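Local coordinates for protein thiol-activated cytolysin (Desulfobulbus propionicus, PDB 6NAL) that is a toxin of a Gram-negative bacterium that, like related thiol-activated cytolysins, probably assembles on target membranes and refolds to form large pores, at residues Thr383-Ser388 against Ala422-Ile427; Leu77-Asp82 against Glu229-Phe234; Leu246-Lys251 against Ser285-Ser290; Val292-Ser297 against Thr330-Asn335. All blocks are in the same frame, centred on the assembly; numbering follows the deposited sequence.

Interaction 1. Residues Thr383-Ser388 against Ala422-Ile427; sequences TWDEIS and ARNISI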
# COMPACT_ATOMS: atom_id res chain seq x y z
N THR A 383 13.16 -2.95 -22.05
CA THR A 383 12.07 -3.82 -21.64
C THR A 383 11.40 -3.23 -20.40
O THR A 383 11.97 -2.40 -19.69
CB THR A 383 12.56 -5.26 -21.36
OG1 THR A 383 13.36 -5.25 -20.18
CG2 THR A 383 13.37 -5.82 -22.58
N TRP A 384 10.17 -3.64 -20.15
CA TRP A 384 9.45 -3.17 -18.97
C TRP A 384 8.26 -4.07 -18.72
O TRP A 384 7.91 -4.92 -19.54
CB TRP A 384 8.98 -1.72 -19.11
CG TRP A 384 8.05 -1.48 -20.24
CD1 TRP A 384 6.70 -1.57 -20.22
CD2 TRP A 384 8.40 -1.09 -21.58
NE1 TRP A 384 6.18 -1.33 -21.47
CE2 TRP A 384 7.20 -1.01 -22.33
CE3 TRP A 384 9.61 -0.80 -22.22
CZ2 TRP A 384 7.18 -0.67 -23.68
CZ3 TRP A 384 9.58 -0.46 -23.57
CH2 TRP A 384 8.37 -0.38 -24.28
N ASP A 385 7.62 -3.84 -17.58
CA ASP A 385 6.44 -4.59 -17.20
C ASP A 385 5.24 -3.65 -17.24
O ASP A 385 5.35 -2.50 -16.85
CB ASP A 385 6.59 -5.19 -15.81
CG ASP A 385 7.42 -6.48 -15.79
OD1 ASP A 385 7.50 -7.18 -16.86
OD2 ASP A 385 7.95 -6.79 -14.69
N GLU A 386 4.10 -4.15 -17.70
CA GLU A 386 2.87 -3.37 -17.67
C GLU A 386 1.85 -4.00 -16.73
O GLU A 386 1.56 -5.21 -16.82
CB GLU A 386 2.30 -3.24 -19.08
CG GLU A 386 3.02 -2.19 -19.93
CD GLU A 386 2.60 -2.20 -21.41
OE1 GLU A 386 1.54 -2.79 -21.74
OE2 GLU A 386 3.35 -1.60 -22.24
N ILE A 387 1.28 -3.17 -15.86
CA ILE A 387 0.38 -3.62 -14.81
C ILE A 387 -1.04 -3.37 -15.25
O ILE A 387 -1.36 -2.34 -15.83
CB ILE A 387 0.71 -2.90 -13.50
CG1 ILE A 387 1.79 -3.67 -12.74
CG2 ILE A 387 -0.47 -2.84 -12.58
CD1 ILE A 387 2.94 -4.11 -13.64
N SER A 388 -1.90 -4.34 -14.97
CA SER A 388 -3.31 -4.26 -15.30
C SER A 388 -4.10 -4.90 -14.15
O SER A 388 -3.62 -5.80 -13.47
CB SER A 388 -3.54 -4.91 -16.67
OG SER A 388 -4.75 -4.46 -17.21
N ALA A 422 3.44 1.32 -16.50
CA ALA A 422 4.69 0.63 -16.77
C ALA A 422 5.65 0.72 -15.59
O ALA A 422 5.86 1.80 -15.05
CB ALA A 422 5.33 1.22 -18.02
N ARG A 423 6.23 -0.42 -15.20
CA ARG A 423 7.19 -0.51 -14.11
C ARG A 423 8.44 -1.24 -14.58
O ARG A 423 8.46 -1.89 -15.64
CB ARG A 423 6.67 -1.32 -12.92
CG ARG A 423 5.25 -1.13 -12.55
CD ARG A 423 5.11 -0.03 -11.47
NE ARG A 423 3.76 -0.09 -10.89
CZ ARG A 423 2.76 0.68 -11.27
NH1 ARG A 423 2.99 1.60 -12.20
NH2 ARG A 423 1.55 0.55 -10.72
N ASN A 424 9.47 -1.22 -13.72
CA ASN A 424 10.57 -2.19 -13.81
C ASN A 424 11.35 -2.08 -15.12
O ASN A 424 11.62 -3.07 -15.82
CB ASN A 424 10.01 -3.60 -13.60
CG ASN A 424 11.05 -4.58 -13.16
OD1 ASN A 424 12.21 -4.23 -12.99
ND2 ASN A 424 10.64 -5.84 -13.00
N ILE A 425 11.74 -0.85 -15.43
CA ILE A 425 12.35 -0.54 -16.71
C ILE A 425 13.77 -1.06 -16.72
O ILE A 425 14.53 -0.85 -15.78
CB ILE A 425 12.36 0.97 -16.95
CG1 ILE A 425 11.01 1.49 -17.43
CG2 ILE A 425 13.32 1.30 -18.01
CD1 ILE A 425 9.94 1.39 -16.41
N SER A 426 14.13 -1.73 -17.80
CA SER A 426 15.50 -2.19 -18.00
C SER A 426 16.01 -1.65 -19.33
O SER A 426 15.28 -1.65 -20.33
CB SER A 426 15.56 -3.70 -17.93
OG SER A 426 16.62 -4.24 -18.71
N ILE A 427 17.25 -1.17 -19.32
CA ILE A 427 17.87 -0.54 -20.47
C ILE A 427 19.28 -1.06 -20.60
O ILE A 427 20.03 -0.99 -19.64
CB ILE A 427 17.93 1.00 -20.36
CG1 ILE A 427 16.54 1.56 -20.21
CG2 ILE A 427 18.57 1.61 -21.62
CD1 ILE A 427 16.56 3.08 -19.89
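Main-chain bonding comes in two antiparallel pairs separated by a beta bulge. Asp385 and Arg423 form one hydrogen-bonded pair, in which Arg423 N reaches Asp385 O at 2.8 Å and Asp385 N returns a nearly straight bond (173°) to Arg423 O. Thr383 and Ser426 form the other, with Ser426 N 2.9 Å from Thr383 O. Between the pairs the 422-427 side holds two residues, Asn424 and Ile425, against Trp384 alone; the positive phi of Asn424 (63°) makes the kink.

Side-chain polar contacts are sparser. Asn424 lies alongside Asp385, and its ND2 gives a weak bond to OD2 of Asp385 at 3.3 Å, with amide and carboxylate planes turned 71° apart. Within the 383-388 strand, Trp384 NE1 points in its ring plane at the anti lone pair of Glu386 OE2, 2.9 Å away, which fixes the indole's rotation. Arg423 sends NH1 to Gly420 O and makes a cation-pi contact with Tyr363.

Apolar contacts lie on both faces. Trp384 CD1 meets Ala422 CB at 3.8 Å, while Ile416 and Leu418 of strand 412-418 pack against the same indole. Ile387 crosses Arg423 at about a right angle, CD1 touching CG at 3.9 Å.

This bulged ladder joins the two central strands of a four-stranded antiparallel sheet in the C-terminal beta sandwich, which in related cytolysins is the membrane-recognition domain.

Interaction 2. Residues Leu77-Asp82 against Glu229-Phe234; sequences LVASND and EHPPLF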
# COMPACT_ATOMS: atom_id res chain seq x y z
N LEU A 77 -34.10 11.54 32.87
CA LEU A 77 -34.47 10.99 31.58
C LEU A 77 -34.76 9.52 31.76
O LEU A 77 -34.28 8.93 32.73
CB LEU A 77 -33.35 11.14 30.55
CG LEU A 77 -32.89 12.54 30.22
CD1 LEU A 77 -31.54 12.46 29.48
CD2 LEU A 77 -33.99 13.25 29.38
N VAL A 78 -35.49 8.92 30.81
CA VAL A 78 -35.56 7.46 30.73
C VAL A 78 -34.55 6.96 29.68
O VAL A 78 -34.56 7.40 28.53
CB VAL A 78 -36.99 6.92 30.46
CG1 VAL A 78 -38.04 7.64 31.33
CG2 VAL A 78 -37.38 6.98 29.01
N ALA A 79 -33.67 6.07 30.10
CA ALA A 79 -32.65 5.57 29.18
C ALA A 79 -33.32 4.84 28.03
O ALA A 79 -34.31 4.11 28.21
CB ALA A 79 -31.69 4.65 29.93
N SER A 80 -32.79 5.05 26.84
CA SER A 80 -33.45 4.59 25.63
C SER A 80 -32.46 4.76 24.48
O SER A 80 -31.73 5.76 24.44
CB SER A 80 -34.71 5.41 25.36
OG SER A 80 -35.14 5.14 24.06
N ASN A 81 -32.47 3.81 23.55
CA ASN A 81 -31.65 3.99 22.37
C ASN A 81 -31.96 5.30 21.66
O ASN A 81 -31.10 5.86 20.99
CB ASN A 81 -31.82 2.84 21.41
CG ASN A 81 -31.14 1.63 21.90
OD1 ASN A 81 -30.00 1.70 22.39
ND2 ASN A 81 -31.82 0.50 21.82
N ASP A 82 -33.18 5.80 21.80
CA ASP A 82 -33.51 7.04 21.10
C ASP A 82 -32.79 8.27 21.69
O ASP A 82 -32.66 9.30 21.00
CB ASP A 82 -35.03 7.15 21.05
CG ASP A 82 -35.68 5.92 20.31
OD1 ASP A 82 -35.83 4.83 20.93
OD2 ASP A 82 -36.02 6.01 19.11
N GLU A 229 -35.72 -2.33 31.29
CA GLU A 229 -35.23 -1.98 29.97
C GLU A 229 -35.03 -0.47 29.79
O GLU A 229 -34.36 -0.05 28.84
CB GLU A 229 -36.18 -2.48 28.89
CG GLU A 229 -36.36 -4.01 28.83
CD GLU A 229 -37.16 -4.56 30.02
OE1 GLU A 229 -37.82 -3.76 30.74
OE2 GLU A 229 -37.14 -5.81 30.22
N HIS A 230 -35.59 0.37 30.66
CA HIS A 230 -35.46 1.81 30.53
C HIS A 230 -35.22 2.43 31.89
O HIS A 230 -36.06 3.15 32.43
CB HIS A 230 -36.70 2.36 29.83
CG HIS A 230 -36.90 1.76 28.48
ND1 HIS A 230 -36.18 2.16 27.37
CD2 HIS A 230 -37.69 0.75 28.07
CE1 HIS A 230 -36.56 1.44 26.32
NE2 HIS A 230 -37.48 0.59 26.72
N PRO A 231 -34.08 2.13 32.50
CA PRO A 231 -33.76 2.71 33.83
C PRO A 231 -33.66 4.22 33.76
O PRO A 231 -33.51 4.77 32.66
CB PRO A 231 -32.40 2.10 34.17
CG PRO A 231 -31.82 1.68 32.83
CD PRO A 231 -33.00 1.31 31.95
N PRO A 232 -33.78 4.91 34.90
CA PRO A 232 -33.75 6.37 34.88
C PRO A 232 -32.32 6.86 34.84
O PRO A 232 -31.41 6.25 35.42
CB PRO A 232 -34.43 6.76 36.21
CG PRO A 232 -34.08 5.62 37.12
CD PRO A 232 -34.21 4.40 36.23
N LEU A 233 -32.14 8.00 34.17
CA LEU A 233 -30.85 8.67 34.13
C LEU A 233 -30.92 10.09 34.68
O LEU A 233 -31.98 10.71 34.74
CB LEU A 233 -30.32 8.75 32.70
CG LEU A 233 -30.26 7.50 31.88
CD1 LEU A 233 -30.23 7.86 30.41
CD2 LEU A 233 -29.06 6.70 32.25
N PHE A 234 -29.74 10.59 35.03
CA PHE A 234 -29.54 11.89 35.65
C PHE A 234 -28.45 12.65 34.89
O PHE A 234 -27.30 12.20 34.85
CB PHE A 234 -29.16 11.68 37.12
CG PHE A 234 -28.82 12.91 37.87
CD1 PHE A 234 -29.79 13.64 38.49
CD2 PHE A 234 -27.51 13.30 38.03
CE1 PHE A 234 -29.47 14.79 39.19
CE2 PHE A 234 -27.17 14.41 38.78
CZ PHE A 234 -28.16 15.16 39.35
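A short antiparallel beta ladder is followed here, after Ala79, by the N-cap of a short, weakly bonded helix (81-84); strand 76-78 pairs with the start of the long strand 232-250. The tight part is the buried ladder. Leu233 N donates to Leu77 O at 2.7 Å, and Leu77 N answers to Leu233 O. Ala79 N carries the pairing one step past the strand, to Pro231 O at 2.9 Å and nearly along its C=O axis (170°). Ala79 CB packs against two side chains, with Leu233 CD1 at 3.6 Å and Pro231 CD at 4.1 Å. Leu83 and Phe340 also pack against Leu233.

Toward Glu229 the contact loosens. Glu229 is exposed and barely touches the 77-82 segment; its OE1 makes a weak bond to Ser227. Asp82 is likewise exposed, although its N is caught by Ser80 OG at 3.1 Å, the capping bond. Partly exposed His230 bridges the two regimes: with CG beside its backbone N (chi1 -59°), the ring presents its edge, and ND1 donates to Ala79 O at 2.8 Å, the oxygen lying only 4° out of the imidazole plane.

Interaction 3. Residues Leu246-Lys251 against Ser285-Ser290; sequences LKFESK and SQIDVS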
# COMPACT_ATOMS: atom_id res chain seq x y z
N LEU A 246 -16.62 23.05 9.16
CA LEU A 246 -16.33 23.31 7.75
C LEU A 246 -16.52 22.04 6.93
O LEU A 246 -15.81 21.05 7.14
CB LEU A 246 -14.90 23.81 7.57
CG LEU A 246 -14.62 25.26 7.91
CD1 LEU A 246 -14.32 25.23 9.38
CD2 LEU A 246 -13.51 25.76 7.06
N LYS A 247 -17.40 22.09 5.96
CA LYS A 247 -17.69 20.94 5.11
C LYS A 247 -17.10 21.20 3.74
O LYS A 247 -17.39 22.22 3.12
CB LYS A 247 -19.20 20.71 5.01
CG LYS A 247 -19.55 19.55 4.12
CD LYS A 247 -21.06 19.25 4.20
CE LYS A 247 -21.68 19.22 2.80
NZ LYS A 247 -21.44 20.53 2.12
N PHE A 248 -16.24 20.28 3.29
CA PHE A 248 -15.65 20.34 1.96
C PHE A 248 -16.20 19.19 1.13
O PHE A 248 -16.08 18.03 1.52
CB PHE A 248 -14.13 20.23 2.01
CG PHE A 248 -13.47 21.22 2.89
CD1 PHE A 248 -13.33 21.00 4.25
CD2 PHE A 248 -12.95 22.39 2.37
CE1 PHE A 248 -12.71 21.94 5.06
CE2 PHE A 248 -12.31 23.31 3.16
CZ PHE A 248 -12.20 23.09 4.51
N GLU A 249 -16.81 19.51 0.00
CA GLU A 249 -17.49 18.57 -0.87
C GLU A 249 -16.89 18.74 -2.27
O GLU A 249 -16.68 19.88 -2.73
CB GLU A 249 -18.99 18.82 -0.89
CG GLU A 249 -19.83 17.57 -1.16
CD GLU A 249 -21.35 17.79 -1.04
OE1 GLU A 249 -22.01 18.02 -2.09
OE2 GLU A 249 -21.89 17.73 0.09
N SER A 250 -16.60 17.63 -2.94
CA SER A 250 -15.89 17.68 -4.21
C SER A 250 -16.23 16.46 -5.03
O SER A 250 -16.56 15.41 -4.49
CB SER A 250 -14.39 17.73 -3.98
OG SER A 250 -13.70 17.89 -5.19
N LYS A 251 -16.12 16.58 -6.35
CA LYS A 251 -16.14 15.38 -7.19
C LYS A 251 -14.77 14.71 -7.27
O LYS A 251 -14.69 13.57 -7.73
CB LYS A 251 -16.70 15.73 -8.57
CG LYS A 251 -18.22 15.89 -8.54
CD LYS A 251 -18.79 16.14 -9.90
CE LYS A 251 -19.99 15.19 -10.20
NZ LYS A 251 -21.27 15.93 -10.52
N SER A 285 -10.51 24.76 -7.12
CA SER A 285 -11.71 25.29 -7.77
C SER A 285 -12.83 24.27 -7.76
O SER A 285 -13.99 24.64 -7.96
CB SER A 285 -11.38 25.68 -9.21
OG SER A 285 -10.91 24.54 -9.93
N GLN A 286 -12.51 23.01 -7.57
CA GLN A 286 -13.49 21.94 -7.58
C GLN A 286 -14.02 21.63 -6.20
O GLN A 286 -14.76 20.66 -6.04
CB GLN A 286 -12.87 20.67 -8.17
CG GLN A 286 -12.75 20.68 -9.69
CD GLN A 286 -11.85 19.59 -10.20
OE1 GLN A 286 -10.71 19.86 -10.54
NE2 GLN A 286 -12.35 18.35 -10.27
N ILE A 287 -13.64 22.41 -5.19
CA ILE A 287 -14.03 22.15 -3.80
C ILE A 287 -15.00 23.23 -3.34
O ILE A 287 -14.65 24.42 -3.28
CB ILE A 287 -12.79 22.07 -2.89
CG1 ILE A 287 -11.84 21.00 -3.45
CG2 ILE A 287 -13.17 21.74 -1.47
CD1 ILE A 287 -10.54 20.83 -2.68
N ASP A 288 -16.21 22.80 -3.00
CA ASP A 288 -17.25 23.67 -2.44
C ASP A 288 -17.18 23.68 -0.91
O ASP A 288 -17.21 22.63 -0.28
CB ASP A 288 -18.64 23.18 -2.85
CG ASP A 288 -18.94 23.37 -4.34
OD1 ASP A 288 -18.27 24.20 -5.02
OD2 ASP A 288 -19.87 22.68 -4.84
N VAL A 289 -17.14 24.88 -0.33
CA VAL A 289 -17.01 25.05 1.12
C VAL A 289 -18.35 25.49 1.71
O VAL A 289 -19.04 26.34 1.15
CB VAL A 289 -15.91 26.07 1.47
CG1 VAL A 289 -15.66 26.07 2.97
CG2 VAL A 289 -14.64 25.79 0.68
N SER A 290 -18.70 24.89 2.84
CA SER A 290 -19.87 25.27 3.61
C SER A 290 -19.42 25.39 5.04
O SER A 290 -18.57 24.64 5.48
CB SER A 290 -20.97 24.27 3.51
OG SER A 290 -21.48 24.31 2.20
O HOH W 1 -19.84 22.04 0.85
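Lys247 N to Ser290 O, 2.8 Å and nearly straight at 172°, is the shortest direct hydrogen bond between the segments, and Ser290 N closes the pair on Lys247 O. Glu249 and Asp288 make the next hydrogen-bonded pair, Asp288 N lying 3.0 Å from Glu249 O.

A buried ammonium extends this network. Lys247 leaves the strand with CG anti to its backbone N (chi1 179°) and its chain bends at chi3 and chi4, so that NZ donates to a water 2.5 Å away. That water donates to Asp288 O at 2.9 Å and is hydrogen-bonded to Ser290 OG. NZ forms a salt bridge with Glu249 OE2 at 3.5 Å, which would help to offset its probable charge. Ser290 OG has a further partner in Asn302 of strand 299-305. Near the ladder's end, Ser250 OG donates to Gln286 O from above the carbonyl plane, and is also hydrogen-bonded to Leu252 N.

The packing lies on the face holding Phe248, Ile287 and Val289. Ile287 CG2 meets the edge of the Phe248 ring, 3.9 Å from CD2, while Val289 CG2 stands alongside at 4.2 Å from the same carbon. Leu257 and Ile261 of helix 254-264 cover this face.

Two antiparallel strands joined by a partly helical connection (helices 254-264 and 279-284) are consistent with the pore-forming domain's central sheet in related cytolysins, where such helices unfold into membrane-spanning hairpins.

Interaction 4. Residues Val292-Ser297 against Thr330-Asn335; sequences VVHGGS and TAAPLN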
# COMPACT_ATOMS: atom_id res chain seq x y z
N VAL A 292 -20.81 26.35 9.19
CA VAL A 292 -21.81 26.66 10.17
C VAL A 292 -21.11 27.02 11.47
O VAL A 292 -20.17 26.34 11.91
CB VAL A 292 -22.82 25.50 10.36
CG1 VAL A 292 -22.10 24.29 10.69
CG2 VAL A 292 -23.79 25.80 11.46
N VAL A 293 -21.59 28.08 12.10
CA VAL A 293 -21.04 28.60 13.33
C VAL A 293 -22.16 28.62 14.37
O VAL A 293 -23.24 29.15 14.11
CB VAL A 293 -20.44 30.00 13.11
CG1 VAL A 293 -20.13 30.62 14.49
CG2 VAL A 293 -19.17 29.95 12.20
N HIS A 294 -21.89 28.08 15.55
CA HIS A 294 -22.94 27.78 16.54
C HIS A 294 -22.38 28.13 17.92
O HIS A 294 -21.31 27.65 18.29
CB HIS A 294 -23.33 26.30 16.40
CG HIS A 294 -24.43 25.86 17.32
ND1 HIS A 294 -24.46 24.61 17.90
CD2 HIS A 294 -25.54 26.50 17.74
CE1 HIS A 294 -25.53 24.51 18.66
NE2 HIS A 294 -26.19 25.65 18.60
N GLY A 295 -23.07 29.01 18.64
CA GLY A 295 -22.62 29.43 19.95
C GLY A 295 -21.81 30.71 19.87
O GLY A 295 -20.85 30.81 19.09
N GLY A 296 -22.14 31.70 20.70
CA GLY A 296 -21.70 33.07 20.43
C GLY A 296 -22.53 33.66 19.30
O GLY A 296 -23.79 33.55 19.29
N SER A 297 -21.87 34.32 18.35
CA SER A 297 -22.38 34.40 16.98
C SER A 297 -23.18 33.17 16.54
O SER A 297 -22.90 32.04 17.01
CB SER A 297 -21.17 34.57 16.06
OG SER A 297 -20.48 33.34 15.93
N THR A 330 -24.96 34.55 24.02
CA THR A 330 -24.88 33.38 24.87
C THR A 330 -23.88 32.35 24.34
O THR A 330 -23.35 32.44 23.23
CB THR A 330 -26.27 32.72 24.99
OG1 THR A 330 -26.93 32.75 23.71
CG2 THR A 330 -27.16 33.46 26.00
N ALA A 331 -23.62 31.35 25.16
CA ALA A 331 -22.94 30.18 24.69
C ALA A 331 -23.95 29.08 24.35
O ALA A 331 -25.07 29.05 24.87
CB ALA A 331 -21.95 29.66 25.72
N ALA A 332 -23.55 28.18 23.45
CA ALA A 332 -24.49 27.11 23.10
C ALA A 332 -24.19 25.87 23.92
O ALA A 332 -23.04 25.63 24.30
CB ALA A 332 -24.40 26.78 21.63
N PRO A 333 -25.21 25.09 24.29
CA PRO A 333 -24.93 23.78 24.87
C PRO A 333 -24.34 22.88 23.79
O PRO A 333 -24.77 22.92 22.64
CB PRO A 333 -26.30 23.27 25.34
CG PRO A 333 -27.32 24.11 24.64
CD PRO A 333 -26.64 25.45 24.41
N LEU A 334 -23.35 22.10 24.18
CA LEU A 334 -22.59 21.30 23.22
C LEU A 334 -22.75 19.83 23.54
O LEU A 334 -23.31 19.10 22.74
CB LEU A 334 -21.11 21.67 23.24
CG LEU A 334 -20.82 23.08 22.78
CD1 LEU A 334 -19.35 23.41 22.74
CD2 LEU A 334 -21.47 23.33 21.40
N ASN A 335 -22.30 19.41 24.71
CA ASN A 335 -22.40 18.00 25.06
C ASN A 335 -22.92 17.88 26.48
O ASN A 335 -22.76 18.80 27.29
CB ASN A 335 -21.04 17.32 24.89
CG ASN A 335 -20.54 17.35 23.44
OD1 ASN A 335 -19.80 18.26 23.04
ND2 ASN A 335 -20.93 16.35 22.67
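His294 ends strand 287-294, and its side chain is the one that carries this contact. From CB the chain extends with CG anti to the backbone N (chi1 -178°), which swings the imidazole toward Ala332 although the CB bond itself does not point that way. The methyl of Ala332 stands over the outer part of one ring face, nearest CD2, CE1 and NE2, while CG and ND1 stay farther from it than the tip does. CD2 stands 4.1 Å from Ala332 CB. The approach tightens toward the tip: CE1 lies 3.9 Å from Ala332 CB, and NE2 comes nearest, at 3.7 Å from this carbon. The methyl is 19° off the ring normal and displaced toward the rim, a CH-pi contact. Tyr169 of helix 167-174 is a second aromatic neighbour whose ring meets the imidazole.

The same methyl rests on the backbone of the following residue, with Ala332 CB 3.6 Å from Gly295 CA; the close approach is possible because Gly295 has no side chain. One hydrogen bond joins the two segments: Gly296 N to Thr330 O at 2.9 Å, bent at 139°. Arg242 NH1 secures the turn separately, through Gly295 O and Ser297 OG.

The glycine pair lies between strands 287-294 and 299-305, consistent with the hinge at which related cytolysins release the edge strand before pore assembly. One bent bond and one CH-pi contact between these segments suggest a light hold, which would be compatible with such movement.

In the fold
Interactions 2, 3 and 4 all reach one large antiparallel sheet, whereas interaction 1 lies apart in the C-terminal sandwich, its centre 63 Å from that of interaction 2. Strand 232-250 serves interaction 2 at its start and interaction 3 at its far end, with 39 Å between their centres. Interactions 3 and 4 share strand 287-294 and adjoin in sequence. Interactions 2 and 3 are buried; 1 and 4 are only partly so. Their chemistry follows: backbone ladders dominate 1 and 3, broken by a bulge in the former and with a water-mediated lysine network in the latter, interaction 2 adds a helix cap and a histidine bond to a short ladder, and interaction 4 keeps one hydrogen bond.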